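Local coordinates for protein chorismate synthase (Aquifex aeolicus, PDB 1Q1L) that converts 5-enolpyruvylshikimate-3-phosphate to chorismate by 1,4-elimination of phosphate, probably with reduced FMN as cofactor, in the last step of chorismate biosynthesis, at residues Gln48-Gly52 / Ile353-Ala358; Ile163-Ser169 / Gly229-Ala235; Arg250-Arg255 / Asp373-Glu377; Ala259-Ile263 / Val362-Leu367; Ala265-Ile271 / Val318-Lys324. All blocks are in the same frame, centred on the assembly; numbering follows the deposited sequence.

Contact 1: residues Gln48-Gly52 / Ile353-Ala358; sequences QRGYG and IVAVPA
A type I beta turn from Gln48 to Tyr51, following helix 37-48, lays Gly50 and Tyr51 against the first turn of helix 356-379, where Pro357 and Ala358 receive them. One hydrogen bond joins the two: Ala358 N donates to Gly50 O at 3.2 Å, with a bent N-H...O angle of 135° and the donor standing above the carbonyl plane. Pro357 CB comes within 3.3 Å of the same Gly50 O, closing round it from the helix side. The backbones are so near, 3.7 Å between Gly50 CA and Ala358 CA, that any side chain at Gly50 would run into the helix. Tyr51 then turns its ring over the methyl of Ala358: CB sits over one face, 4.0 Å from the ring centroid, in a CH-pi contact displaced toward the rim. Its chi1 of -66°, with CG beside the backbone N, places the ring there, while Ala355 CB approaches it obliquely. Upstream of the helix, Ile353 CA makes a CA-H...O contact of 3.2 Å to Tyr51 O. Tyr51 also lies close to Arg47, predicted to bind NADP(+), and Ala355 close to Ile326, predicted to bind FMN. The chemistry implies a partner from outside the helix for an amide in its first turn, and the positive end of the helix would probably polarise the Gly50 carbonyl that supplies it.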
# COMPACT_ATOMS: atom_id res chain seq x y z
N GLN A 48 -28.19 13.62 4.07
CA GLN A 48 -29.34 13.86 3.21
C GLN A 48 -29.96 15.23 3.43
O GLN A 48 -30.27 15.93 2.48
CB GLN A 48 -30.41 12.78 3.42
CG GLN A 48 -30.06 11.43 2.85
CD GLN A 48 -31.22 10.46 2.90
OE1 GLN A 48 -31.72 10.12 3.97
NE2 GLN A 48 -31.67 10.02 1.73
N ARG A 49 -30.15 15.60 4.70
CA ARG A 49 -30.74 16.89 5.04
C ARG A 49 -29.77 18.04 4.78
O ARG A 49 -30.07 19.19 5.11
CB ARG A 49 -31.17 16.90 6.51
CG ARG A 49 -32.13 15.78 6.89
CD ARG A 49 -32.83 16.05 8.22
NE ARG A 49 -32.50 15.07 9.26
CZ ARG A 49 -31.34 15.02 9.90
NH1 ARG A 49 -30.38 15.90 9.62
NH2 ARG A 49 -31.13 14.10 10.83
N GLY A 50 -28.63 17.72 4.19
CA GLY A 50 -27.63 18.74 3.92
C GLY A 50 -27.74 19.42 2.56
O GLY A 50 -27.04 20.39 2.30
N TYR A 51 -28.61 18.90 1.70
CA TYR A 51 -28.79 19.49 0.38
C TYR A 51 -29.95 20.48 0.38
O TYR A 51 -30.17 21.19 -0.60
CB TYR A 51 -29.05 18.41 -0.68
CG TYR A 51 -27.88 17.49 -0.92
CD1 TYR A 51 -27.70 16.34 -0.15
CD2 TYR A 51 -26.94 17.77 -1.91
CE1 TYR A 51 -26.62 15.49 -0.36
CE2 TYR A 51 -25.84 16.94 -2.12
CZ TYR A 51 -25.69 15.80 -1.34
OH TYR A 51 -24.61 14.97 -1.55
N GLY A 52 -30.67 20.53 1.49
CA GLY A 52 -31.80 21.44 1.61
C GLY A 52 -33.00 20.78 2.24
O GLY A 52 -33.14 19.55 2.22
N ILE A 353 -30.79 24.33 -3.29
CA ILE A 353 -30.09 23.06 -3.22
C ILE A 353 -28.64 23.27 -2.76
O ILE A 353 -27.72 22.65 -3.28
CB ILE A 353 -30.08 22.35 -4.60
CG1 ILE A 353 -31.49 22.37 -5.20
CG2 ILE A 353 -29.60 20.91 -4.45
CD1 ILE A 353 -31.57 21.79 -6.60
N VAL A 354 -28.46 24.15 -1.78
CA VAL A 354 -27.12 24.44 -1.24
C VAL A 354 -26.53 23.14 -0.69
O VAL A 354 -27.19 22.43 0.06
CB VAL A 354 -27.18 25.49 -0.12
CG1 VAL A 354 -25.77 25.87 0.31
CG2 VAL A 354 -27.94 26.71 -0.58
N ALA A 355 -25.29 22.85 -1.06
CA ALA A 355 -24.66 21.61 -0.62
C ALA A 355 -23.63 21.70 0.50
O ALA A 355 -23.18 20.66 1.00
CB ALA A 355 -24.04 20.90 -1.83
N VAL A 356 -23.25 22.90 0.91
CA VAL A 356 -22.24 23.03 1.96
C VAL A 356 -22.61 22.30 3.25
O VAL A 356 -21.73 21.75 3.92
CB VAL A 356 -21.91 24.52 2.27
CG1 VAL A 356 -23.02 25.16 3.09
CG2 VAL A 356 -20.58 24.60 3.02
N PRO A 357 -23.91 22.26 3.62
CA PRO A 357 -24.28 21.57 4.86
C PRO A 357 -23.96 20.08 4.77
O PRO A 357 -23.42 19.49 5.70
CB PRO A 357 -25.78 21.83 4.97
CG PRO A 357 -25.95 23.14 4.27
CD PRO A 357 -25.08 22.94 3.05
N ALA A 358 -24.31 19.48 3.64
CA ALA A 358 -24.04 18.06 3.44
C ALA A 358 -22.53 17.85 3.44
O ALA A 358 -22.03 16.92 4.07
CB ALA A 358 -24.63 17.59 2.11

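Contact 2: residues Ile163-Ser169 / Gly229-Ala235; sequences IGSFVVS and GVFEVFA
Backbone hydrogen bonds carry the antiparallel pairing of Ile163-Ser169 with Gly229-Ala235. Gly164 and Phe234 exchange two of them, with Phe234 N to Gly164 O at 2.8 Å, and Phe166 and Glu232 form a second reciprocal pair. Near Ser169 the register slips by one in a classic beta bulge: Val168 N and Ser169 N both donate to Val230 O, at 2.8 and 3.3 Å.

Aromatic contacts occupy the face bearing Phe166 and Phe234. The Phe234 ring folds across the ladder onto Gly164, whose CA lies 3.9 Å from the ring centroid, 25° off its normal, in a CH-pi contact. A chi1 of 67°, which sets CG between the backbone N and carbonyl carbon, brings the ring over, and a side chain at Gly164 would clash with it. Phe166 CE2 meets Phe234 CE2 at 4.0 Å, the two side chains crossing at about a right angle. Glu232 OE1 lies at the Phe166 ring edge, 3.2 Å from CE1. Tyr183 OH hydrogen-bonds to OE1, while Lys181 and Arg320 form salt bridges to OE2.

Apolar contacts fill the remainder, with Val168 CG2 against Val230 CG1 at 3.5 Å and Ile163 CG1 against Ala235 CB at 3.8 Å. Helix 356-379 packs on the face bearing Ile163, Phe231 and Ala235, helix 187-197 touches Phe166 and Phe234, and strand 317-323 continues the sheet beyond 229-236.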
# COMPACT_ATOMS: atom_id res chain seq x y z
N ILE A 163 -16.25 14.01 17.14
CA ILE A 163 -16.04 14.71 15.90
C ILE A 163 -17.32 15.49 15.60
O ILE A 163 -18.42 14.99 15.82
CB ILE A 163 -15.70 13.72 14.77
CG1 ILE A 163 -14.29 13.16 15.04
CG2 ILE A 163 -15.80 14.40 13.43
CD1 ILE A 163 -13.73 12.30 13.95
N GLY A 164 -17.16 16.72 15.13
CA GLY A 164 -18.32 17.53 14.82
C GLY A 164 -17.92 18.59 13.82
O GLY A 164 -16.76 18.66 13.43
N SER A 165 -18.89 19.42 13.42
CA SER A 165 -18.62 20.47 12.46
C SER A 165 -19.77 21.47 12.40
O SER A 165 -20.78 21.33 13.08
CB SER A 165 -18.42 19.87 11.07
OG SER A 165 -19.62 19.28 10.59
N PHE A 166 -19.60 22.48 11.56
CA PHE A 166 -20.62 23.51 11.38
C PHE A 166 -20.20 24.43 10.25
O PHE A 166 -19.01 24.62 10.00
CB PHE A 166 -20.81 24.31 12.68
CG PHE A 166 -19.53 24.76 13.32
CD1 PHE A 166 -18.85 25.87 12.83
CD2 PHE A 166 -18.98 24.04 14.37
CE1 PHE A 166 -17.64 26.26 13.40
CE2 PHE A 166 -17.77 24.42 14.94
CZ PHE A 166 -17.10 25.53 14.45
N VAL A 167 -21.19 24.99 9.55
CA VAL A 167 -20.93 25.88 8.43
C VAL A 167 -20.57 27.28 8.94
O VAL A 167 -21.17 27.76 9.90
CB VAL A 167 -22.16 25.97 7.52
CG1 VAL A 167 -21.90 26.93 6.37
CG2 VAL A 167 -22.51 24.59 6.99
N VAL A 168 -19.60 27.92 8.31
CA VAL A 168 -19.18 29.26 8.72
C VAL A 168 -19.44 30.31 7.65
O VAL A 168 -19.33 31.51 7.91
CB VAL A 168 -17.69 29.29 9.10
CG1 VAL A 168 -17.43 28.32 10.24
CG2 VAL A 168 -16.84 28.93 7.90
N SER A 169 -19.80 29.87 6.45
CA SER A 169 -20.08 30.79 5.36
C SER A 169 -20.74 30.08 4.18
O SER A 169 -20.42 28.94 3.86
CB SER A 169 -18.80 31.47 4.88
OG SER A 169 -17.93 30.55 4.23
N GLY A 229 -19.34 27.35 -0.19
CA GLY A 229 -19.35 27.55 1.24
C GLY A 229 -18.11 27.06 1.95
O GLY A 229 -17.25 26.40 1.36
N VAL A 230 -18.02 27.39 3.23
CA VAL A 230 -16.89 26.98 4.04
C VAL A 230 -17.39 26.43 5.36
O VAL A 230 -18.32 26.97 5.96
CB VAL A 230 -15.96 28.18 4.33
CG1 VAL A 230 -14.84 27.75 5.27
CG2 VAL A 230 -15.39 28.72 3.03
N PHE A 231 -16.79 25.33 5.80
CA PHE A 231 -17.17 24.76 7.08
C PHE A 231 -15.93 24.36 7.86
O PHE A 231 -14.84 24.26 7.30
CB PHE A 231 -18.10 23.56 6.92
CG PHE A 231 -17.52 22.46 6.09
CD1 PHE A 231 -17.69 22.45 4.71
CD2 PHE A 231 -16.82 21.41 6.68
CE1 PHE A 231 -17.17 21.42 3.93
CE2 PHE A 231 -16.29 20.37 5.90
CZ PHE A 231 -16.47 20.38 4.53
N GLU A 232 -16.09 24.17 9.16
CA GLU A 232 -14.98 23.77 10.00
C GLU A 232 -15.35 22.44 10.64
O GLU A 232 -16.48 22.23 11.08
CB GLU A 232 -14.71 24.84 11.07
CG GLU A 232 -14.56 26.24 10.47
CD GLU A 232 -14.21 27.33 11.48
OE1 GLU A 232 -14.66 27.25 12.64
OE2 GLU A 232 -13.48 28.27 11.09
N VAL A 233 -14.39 21.52 10.64
CA VAL A 233 -14.60 20.20 11.22
C VAL A 233 -13.62 20.08 12.36
O VAL A 233 -12.47 20.51 12.23
CB VAL A 233 -14.29 19.08 10.20
CG1 VAL A 233 -14.72 17.73 10.76
CG2 VAL A 233 -14.99 19.36 8.90
N PHE A 234 -14.05 19.51 13.47
CA PHE A 234 -13.16 19.37 14.61
C PHE A 234 -13.29 17.99 15.23
O PHE A 234 -14.28 17.28 15.01
CB PHE A 234 -13.48 20.43 15.66
CG PHE A 234 -14.83 20.25 16.31
CD1 PHE A 234 -14.99 19.39 17.38
CD2 PHE A 234 -15.95 20.91 15.81
CE1 PHE A 234 -16.25 19.18 17.95
CE2 PHE A 234 -17.20 20.70 16.37
CZ PHE A 234 -17.35 19.84 17.44
N ALA A 235 -12.28 17.63 16.01
CA ALA A 235 -12.25 16.37 16.73
C ALA A 235 -11.72 16.73 18.11
O ALA A 235 -10.69 17.40 18.22
CB ALA A 235 -11.32 15.37 16.05

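Contact 3: residues Arg250-Arg255 / Asp373-Glu377; sequences RRIDGR and DALLE
Arg250, Arg255, Asp373 and Glu377 form a salt-bridge network between the N-terminal end of helix 252-261, with Arg250 just before it, and the later turns of helix 356-379. Its buried part centres on Arg255, whose guanidinium edge receives Glu377 OE2. Arg255 NH2 donates to this oxygen at 2.6 Å, reaching its syn lone pair with the oxygen close to the guanidinium plane. A weaker bond from NH1 goes to the same oxygen. The other hydrogen of NH2 is engaged by Arg250 O, again near the guanidinium plane, so backbone and carboxylate together fix the rotation of the group. At its other end nitrogen, NH1, Arg255 forms a 3.4 Å salt bridge with Asp373 OD2, the two planes being 76° apart. Asp373 in turn is gripped by the backbone amides of Leu9, Tyr8 and Arg7. Beside the charges, Ile252 CD1 rests on Ala374 CB at 4.0 Å, the apolar touch between the helices.

The looser side belongs to Arg250 and Glu377, both partly exposed. Here Glu377 OE1 lies over one face of the Arg250 guanidinium, 3.0 Å from NH1, and the flat groups are only 22° from parallel. The attraction is electrostatic rather than a directed hydrogen bond. With CG anti to the backbone N (chi1 177°) and the chain extended beyond it, the Glu377 carboxylate reaches both arginines, one oxygen to each. Arg250 NE also has a long, weak ion pair with Glu27 of the third subunit. A water bridges the inner pair, accepting from Arg255 NH1 at 2.8 Å and donating to Asp373 OD2 at 2.6 Å.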
# COMPACT_ATOMS: atom_id res chain seq x y z
N ARG A 250 3.47 10.22 6.52
CA ARG A 250 2.94 9.85 7.83
C ARG A 250 2.43 11.06 8.61
O ARG A 250 1.73 10.92 9.62
CB ARG A 250 4.01 9.12 8.65
CG ARG A 250 4.29 7.70 8.18
CD ARG A 250 5.57 7.17 8.83
NE ARG A 250 5.35 6.08 9.78
CZ ARG A 250 4.50 6.12 10.81
NH1 ARG A 250 3.76 7.19 11.03
NH2 ARG A 250 4.41 5.07 11.62
N ARG A 251 2.75 12.25 8.13
CA ARG A 251 2.32 13.47 8.80
C ARG A 251 0.80 13.56 8.82
O ARG A 251 0.15 13.46 7.77
CB ARG A 251 2.93 14.67 8.09
CG ARG A 251 4.43 14.78 8.35
CD ARG A 251 5.09 15.87 7.53
NE ARG A 251 6.24 16.42 8.24
CZ ARG A 251 6.19 17.50 9.01
NH1 ARG A 251 5.05 18.16 9.16
NH2 ARG A 251 7.28 17.91 9.65
N ILE A 252 0.24 13.75 10.01
CA ILE A 252 -1.20 13.81 10.18
C ILE A 252 -1.88 14.90 9.35
O ILE A 252 -2.98 14.69 8.83
CB ILE A 252 -1.56 13.99 11.69
CG1 ILE A 252 -3.03 13.65 11.92
CG2 ILE A 252 -1.28 15.41 12.15
CD1 ILE A 252 -3.38 12.21 11.58
N ASP A 253 -1.24 16.06 9.22
CA ASP A 253 -1.82 17.16 8.45
C ASP A 253 -2.00 16.78 6.99
O ASP A 253 -3.04 17.04 6.39
CB ASP A 253 -0.94 18.41 8.56
CG ASP A 253 0.54 18.07 8.59
OD1 ASP A 253 1.03 17.39 7.66
OD2 ASP A 253 1.22 18.47 9.55
N GLY A 254 -0.98 16.16 6.41
CA GLY A 254 -1.07 15.74 5.03
C GLY A 254 -2.22 14.76 4.86
O GLY A 254 -3.01 14.89 3.92
N ARG A 255 -2.33 13.80 5.77
CA ARG A 255 -3.41 12.81 5.68
C ARG A 255 -4.78 13.47 5.78
O ARG A 255 -5.70 13.14 5.03
CB ARG A 255 -3.28 11.76 6.78
CG ARG A 255 -2.07 10.84 6.64
CD ARG A 255 -2.30 9.61 7.50
NE ARG A 255 -1.24 9.42 8.47
CZ ARG A 255 -1.28 8.54 9.45
NH1 ARG A 255 -2.34 7.75 9.61
NH2 ARG A 255 -0.26 8.44 10.29
N ASP A 373 -7.95 5.59 11.81
CA ASP A 373 -6.81 4.94 11.19
C ASP A 373 -5.53 5.25 11.97
O ASP A 373 -4.76 4.35 12.32
CB ASP A 373 -6.67 5.43 9.75
CG ASP A 373 -5.52 4.76 9.02
OD1 ASP A 373 -5.55 3.51 8.91
OD2 ASP A 373 -4.60 5.46 8.55
N ALA A 374 -5.30 6.53 12.25
CA ALA A 374 -4.11 6.97 12.97
C ALA A 374 -4.08 6.46 14.41
O ALA A 374 -3.01 6.24 14.96
CB ALA A 374 -4.04 8.50 12.97
N LEU A 375 -5.25 6.28 15.02
CA LEU A 375 -5.28 5.79 16.38
C LEU A 375 -4.92 4.31 16.39
O LEU A 375 -4.14 3.86 17.22
CB LEU A 375 -6.67 6.02 17.00
CG LEU A 375 -6.77 5.70 18.49
CD1 LEU A 375 -5.72 6.50 19.26
CD2 LEU A 375 -8.17 6.03 18.99
N LEU A 376 -5.48 3.56 15.45
CA LEU A 376 -5.18 2.13 15.36
C LEU A 376 -3.72 1.89 15.00
O LEU A 376 -3.12 0.92 15.44
CB LEU A 376 -6.10 1.47 14.33
CG LEU A 376 -7.54 1.27 14.82
CD1 LEU A 376 -8.45 0.91 13.64
CD2 LEU A 376 -7.56 0.17 15.88
N GLU A 377 -3.15 2.80 14.21
CA GLU A 377 -1.75 2.73 13.80
C GLU A 377 -0.84 2.83 15.03
O GLU A 377 0.18 2.15 15.13
CB GLU A 377 -1.43 3.88 12.84
CG GLU A 377 0.02 3.97 12.39
CD GLU A 377 0.32 5.24 11.59
OE1 GLU A 377 1.40 5.32 10.98
OE2 GLU A 377 -0.53 6.16 11.58
O HOH W 1 -4.89 8.08 8.63

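Contact 4: residues Ala259-Ile263 / Val362-Leu367; sequences AMMSI and VGEAML
An apolar contact without any hydrogen bond across it joins Ala259 and Met260 of helix 252-261, and Ile263 of the loop that follows, to Val362, Gly363, Met366 and Leu367 of helix 356-379, near the centre of the chain. The methionines are present as selenomethionines. Met366 lies in the middle. Its chain bends at chi2 and chi3 and curls over Ala259, so that the terminal CE reaches Ala259 CB at 3.7 Å while CG lies 3.5 Å from Ala259 O. Ile263 passes Met366 in the opposite direction and wedges its CD1 between helix residues, 3.8 Å from Val362 CG1 and 3.7 Å from Met366 CG. Replacing Ile263 by an alanine would remove this wedge and would probably open a gap between Val362 and Met366, leaving the Met366 chain less restrained. Met260 works from the other flank: bent at chi2 (-56°), it runs its SE past Gly363 CA and sets CE 3.2 Å from Gly363 O and 3.8 Å from Leu367 CB.

The hydroxyl of Ser262 is satisfied from two sides: OG donates to Ala259 O at 2.8 Å from above the carbonyl plane, and it also hydrogen-bonds to Arg145. Trp248 of the second subunit packs on Met366 and Ser262, while Val233 of strand 229-236 packs against Met260 and Leu367. With no charge crossing it, the contact probably depends on close fit of the flexible selenomethionine chains against small and branched apolar residues rather than on directed bonds.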
# COMPACT_ATOMS: atom_id res chain seq x y z
N ALA A 259 -7.79 13.57 2.74
CA ALA A 259 -9.15 13.12 3.03
C ALA A 259 -10.19 14.20 2.76
O ALA A 259 -11.26 13.91 2.24
CB ALA A 259 -9.25 12.64 4.48
N MSE A 260 -9.87 15.45 3.13
CA MSE A 260 -10.80 16.55 2.92
C MSE A 260 -10.87 17.00 1.47
O MSE A 260 -11.96 17.15 0.90
CB MSE A 260 -10.43 17.77 3.79
CG MSE A 260 -10.60 17.56 5.27
SE MSE A 260 -12.40 17.02 5.75
CE MSE A 260 -12.15 17.00 7.65
N MSE A 261 -9.71 17.24 0.87
CA MSE A 261 -9.64 17.69 -0.52
C MSE A 261 -10.21 16.66 -1.49
O MSE A 261 -10.59 17.01 -2.61
CB MSE A 261 -8.20 18.01 -0.90
CG MSE A 261 -8.06 18.81 -2.17
SE MSE A 261 -8.52 20.69 -1.90
CE MSE A 261 -6.80 21.29 -1.23
N SER A 262 -10.26 15.40 -1.06
CA SER A 262 -10.78 14.35 -1.93
C SER A 262 -12.30 14.44 -2.05
O SER A 262 -12.89 13.85 -2.95
CB SER A 262 -10.39 12.96 -1.40
OG SER A 262 -11.12 12.61 -0.24
N ILE A 263 -12.94 15.18 -1.15
CA ILE A 263 -14.40 15.33 -1.21
C ILE A 263 -14.76 16.18 -2.43
O ILE A 263 -14.10 17.18 -2.73
CB ILE A 263 -14.94 16.01 0.08
CG1 ILE A 263 -14.58 15.17 1.30
CG2 ILE A 263 -16.45 16.19 -0.00
CD1 ILE A 263 -14.86 15.85 2.64
N VAL A 362 -19.92 15.16 5.45
CA VAL A 362 -18.99 14.24 4.81
C VAL A 362 -17.60 14.55 5.38
O VAL A 362 -16.76 13.67 5.54
CB VAL A 362 -18.97 14.43 3.28
CG1 VAL A 362 -17.92 13.53 2.64
CG2 VAL A 362 -20.36 14.14 2.71
N GLY A 363 -17.38 15.83 5.70
CA GLY A 363 -16.10 16.23 6.26
C GLY A 363 -15.86 15.55 7.59
O GLY A 363 -14.73 15.17 7.91
N GLU A 364 -16.92 15.39 8.38
CA GLU A 364 -16.82 14.74 9.67
C GLU A 364 -16.45 13.28 9.46
O GLU A 364 -15.62 12.72 10.17
CB GLU A 364 -18.16 14.81 10.41
CG GLU A 364 -18.60 16.19 10.84
CD GLU A 364 -20.00 16.17 11.45
OE1 GLU A 364 -20.46 15.08 11.85
OE2 GLU A 364 -20.64 17.25 11.52
N ALA A 365 -17.08 12.66 8.47
CA ALA A 365 -16.82 11.26 8.14
C ALA A 365 -15.36 11.05 7.75
O ALA A 365 -14.72 10.10 8.21
CB ALA A 365 -17.73 10.83 7.01
N MSE A 366 -14.83 11.92 6.90
CA MSE A 366 -13.44 11.81 6.45
C MSE A 366 -12.45 11.97 7.60
O MSE A 366 -11.46 11.24 7.70
CB MSE A 366 -13.15 12.83 5.35
CG MSE A 366 -13.96 12.61 4.07
SE MSE A 366 -13.93 10.76 3.45
CE MSE A 366 -12.03 10.59 3.14
N LEU A 367 -12.72 12.93 8.48
CA LEU A 367 -11.86 13.16 9.63
C LEU A 367 -11.89 11.96 10.58
O LEU A 367 -10.87 11.60 11.16
CB LEU A 367 -12.28 14.42 10.38
CG LEU A 367 -11.41 14.70 11.61
CD1 LEU A 367 -9.95 14.86 11.16
CD2 LEU A 367 -11.89 15.97 12.33

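Contact 5: residues Ala265-Ile271 / Val318-Lys324; sequences AIKGVEI and VVRVAMK
Strands 266-271 and 318-323 run antiparallel at 164°, their axes 4.6 Å apart at closest approach, with a classic beta bulge in which Lys267 and Gly268 both face Ala322. Lys267 N donates to Ala322 O at 2.9 Å, and Ala322 N to Gly268 O; Glu270 and Arg320 exchange a reciprocal pair. Beyond the strand end Lys324 N donates to Ala265 O, which brings together two residues predicted to bind FMN.

On the face carrying Ile266, Val269 and Ile271 the packing is apolar and in one place tight. Val321 CG1 sits 3.4 Å from both Ile266 CG2 and Ile266 CD1, the side chains crossing at about a right angle. Val269 CG2 meets Val319 CG1 at 3.7 Å. Beyond that face Met323 CG, carried there by a chi1 of -176°, touches Ala265 CB, in the loop before the strand, at 3.5 Å.

The other face carries the charged pair Glu270 and Arg320. These side chains lie alongside each other, pointing the same way, with a salt bridge from NH1 to OE2; Glu270 OE1 is held by the amide of Phe275. Arg320 NE reaches Glu232 on the neighbouring strand. A leucine in place of Arg320 would probably leave Glu270 OE2 without its mate and Glu232 with one positive partner fewer. In the tetramer Gly268 to Glu270 pair with a strand of the second subunit, and Lys267 NZ bonds to carbonyls of Leu304 and Thr307 there. Glu270 OE2 meets the edge of the Arg320 guanidinium, 2.8 Å from NH1 and only 3° out of its plane.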
# COMPACT_ATOMS: atom_id res chain seq x y z
N ALA A 265 -16.02 18.83 -4.97
CA ALA A 265 -16.18 20.28 -4.87
C ALA A 265 -15.26 21.00 -3.89
O ALA A 265 -15.24 22.23 -3.84
CB ALA A 265 -17.64 20.64 -4.54
N ILE A 266 -14.49 20.25 -3.10
CA ILE A 266 -13.58 20.87 -2.14
C ILE A 266 -12.33 21.38 -2.84
O ILE A 266 -11.61 20.62 -3.49
CB ILE A 266 -13.16 19.89 -1.03
CG1 ILE A 266 -14.40 19.41 -0.26
CG2 ILE A 266 -12.18 20.57 -0.07
CD1 ILE A 266 -15.26 20.53 0.29
N LYS A 267 -12.06 22.68 -2.71
CA LYS A 267 -10.90 23.28 -3.35
C LYS A 267 -9.87 23.86 -2.39
O LYS A 267 -8.81 24.31 -2.81
CB LYS A 267 -11.37 24.36 -4.33
CG LYS A 267 -11.97 23.80 -5.62
CD LYS A 267 -10.88 23.16 -6.45
CE LYS A 267 -11.38 22.59 -7.75
NZ LYS A 267 -10.27 21.93 -8.47
N GLY A 268 -10.19 23.85 -1.10
CA GLY A 268 -9.24 24.39 -0.14
C GLY A 268 -9.35 23.75 1.22
O GLY A 268 -10.43 23.32 1.64
N VAL A 269 -8.22 23.66 1.91
CA VAL A 269 -8.20 23.08 3.24
C VAL A 269 -7.13 23.74 4.10
O VAL A 269 -6.00 23.94 3.66
CB VAL A 269 -7.94 21.56 3.18
CG1 VAL A 269 -6.69 21.29 2.39
CG2 VAL A 269 -7.79 21.00 4.59
N GLU A 270 -7.50 24.08 5.33
CA GLU A 270 -6.57 24.69 6.26
C GLU A 270 -6.61 23.93 7.56
O GLU A 270 -7.67 23.46 7.97
CB GLU A 270 -6.95 26.14 6.55
CG GLU A 270 -6.90 27.09 5.39
CD GLU A 270 -7.37 28.49 5.77
OE1 GLU A 270 -6.53 29.41 5.78
OE2 GLU A 270 -8.57 28.66 6.06
N ILE A 271 -5.46 23.80 8.21
CA ILE A 271 -5.41 23.16 9.52
C ILE A 271 -5.26 24.34 10.48
O ILE A 271 -4.25 25.05 10.44
CB ILE A 271 -4.20 22.22 9.67
CG1 ILE A 271 -4.25 21.10 8.62
CG2 ILE A 271 -4.18 21.63 11.09
CD1 ILE A 271 -5.43 20.16 8.76
N VAL A 318 -8.61 20.96 14.35
CA VAL A 318 -9.52 21.87 13.67
C VAL A 318 -9.12 22.03 12.22
O VAL A 318 -7.99 22.42 11.92
CB VAL A 318 -9.54 23.25 14.35
CG1 VAL A 318 -10.46 24.20 13.57
CG2 VAL A 318 -10.01 23.10 15.78
N VAL A 319 -10.07 21.74 11.34
CA VAL A 319 -9.83 21.82 9.91
C VAL A 319 -10.85 22.71 9.23
O VAL A 319 -12.05 22.59 9.47
CB VAL A 319 -9.92 20.40 9.29
CG1 VAL A 319 -9.43 20.42 7.87
CG2 VAL A 319 -9.14 19.42 10.14
N ARG A 320 -10.38 23.60 8.36
CA ARG A 320 -11.27 24.52 7.64
C ARG A 320 -11.32 24.03 6.19
O ARG A 320 -10.28 23.79 5.57
CB ARG A 320 -10.72 25.95 7.73
CG ARG A 320 -10.20 26.30 9.12
CD ARG A 320 -10.06 27.81 9.30
NE ARG A 320 -11.35 28.48 9.27
CZ ARG A 320 -11.78 29.24 8.27
NH1 ARG A 320 -11.02 29.44 7.20
NH2 ARG A 320 -12.99 29.79 8.32
N VAL A 321 -12.52 23.90 5.65
CA VAL A 321 -12.71 23.36 4.31
C VAL A 321 -13.55 24.25 3.40
O VAL A 321 -14.64 24.69 3.77
CB VAL A 321 -13.37 21.96 4.41
CG1 VAL A 321 -13.38 21.28 3.06
CG2 VAL A 321 -12.62 21.12 5.45
N ALA A 322 -13.04 24.48 2.19
CA ALA A 322 -13.72 25.33 1.22
C ALA A 322 -14.34 24.54 0.07
O ALA A 322 -13.66 23.76 -0.61
CB ALA A 322 -12.74 26.35 0.67
N MSE A 323 -15.64 24.74 -0.14
CA MSE A 323 -16.36 24.06 -1.21
C MSE A 323 -16.77 25.06 -2.29
O MSE A 323 -17.43 26.05 -1.99
CB MSE A 323 -17.62 23.38 -0.66
CG MSE A 323 -18.36 22.57 -1.69
SE MSE A 323 -20.12 22.09 -1.12
CE MSE A 323 -21.04 23.66 -1.81
N LYS A 324 -16.38 24.80 -3.53
CA LYS A 324 -16.71 25.71 -4.62
C LYS A 324 -18.18 25.58 -4.98
O LYS A 324 -18.84 24.60 -4.62
CB LYS A 324 -15.86 25.39 -5.85
CG LYS A 324 -16.31 24.16 -6.62
CD LYS A 324 -15.46 23.97 -7.87
CE LYS A 324 -16.14 23.05 -8.90
NZ LYS A 324 -16.38 21.67 -8.40

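Overall arrangement
Helix 356-379 threads the arrangement: its first turn serves contact 1, its middle contact 4 and its later part contact 3, contacts 1 and 3 lying about 29 Å apart between centres, on opposite sides of the chain's centre. Helix 252-261 accompanies it through contacts 3 and 4. Contacts 2 and 5, their centres about 9 Å apart, belong to one antiparallel sheet, joined where strand 229-236 pairs with 317-323. Contact 4 packs against both, as suits a beta-alpha-beta sandwich. Along the chain contact 1 spans the longest interval and encloses contacts 2 and 5, whereas its segments alternate with those of contacts 3 and 4. Distant parts of the sequence thus converge on one helix-and-sheet core, and contacts 2 to 5 also reach the second subunit.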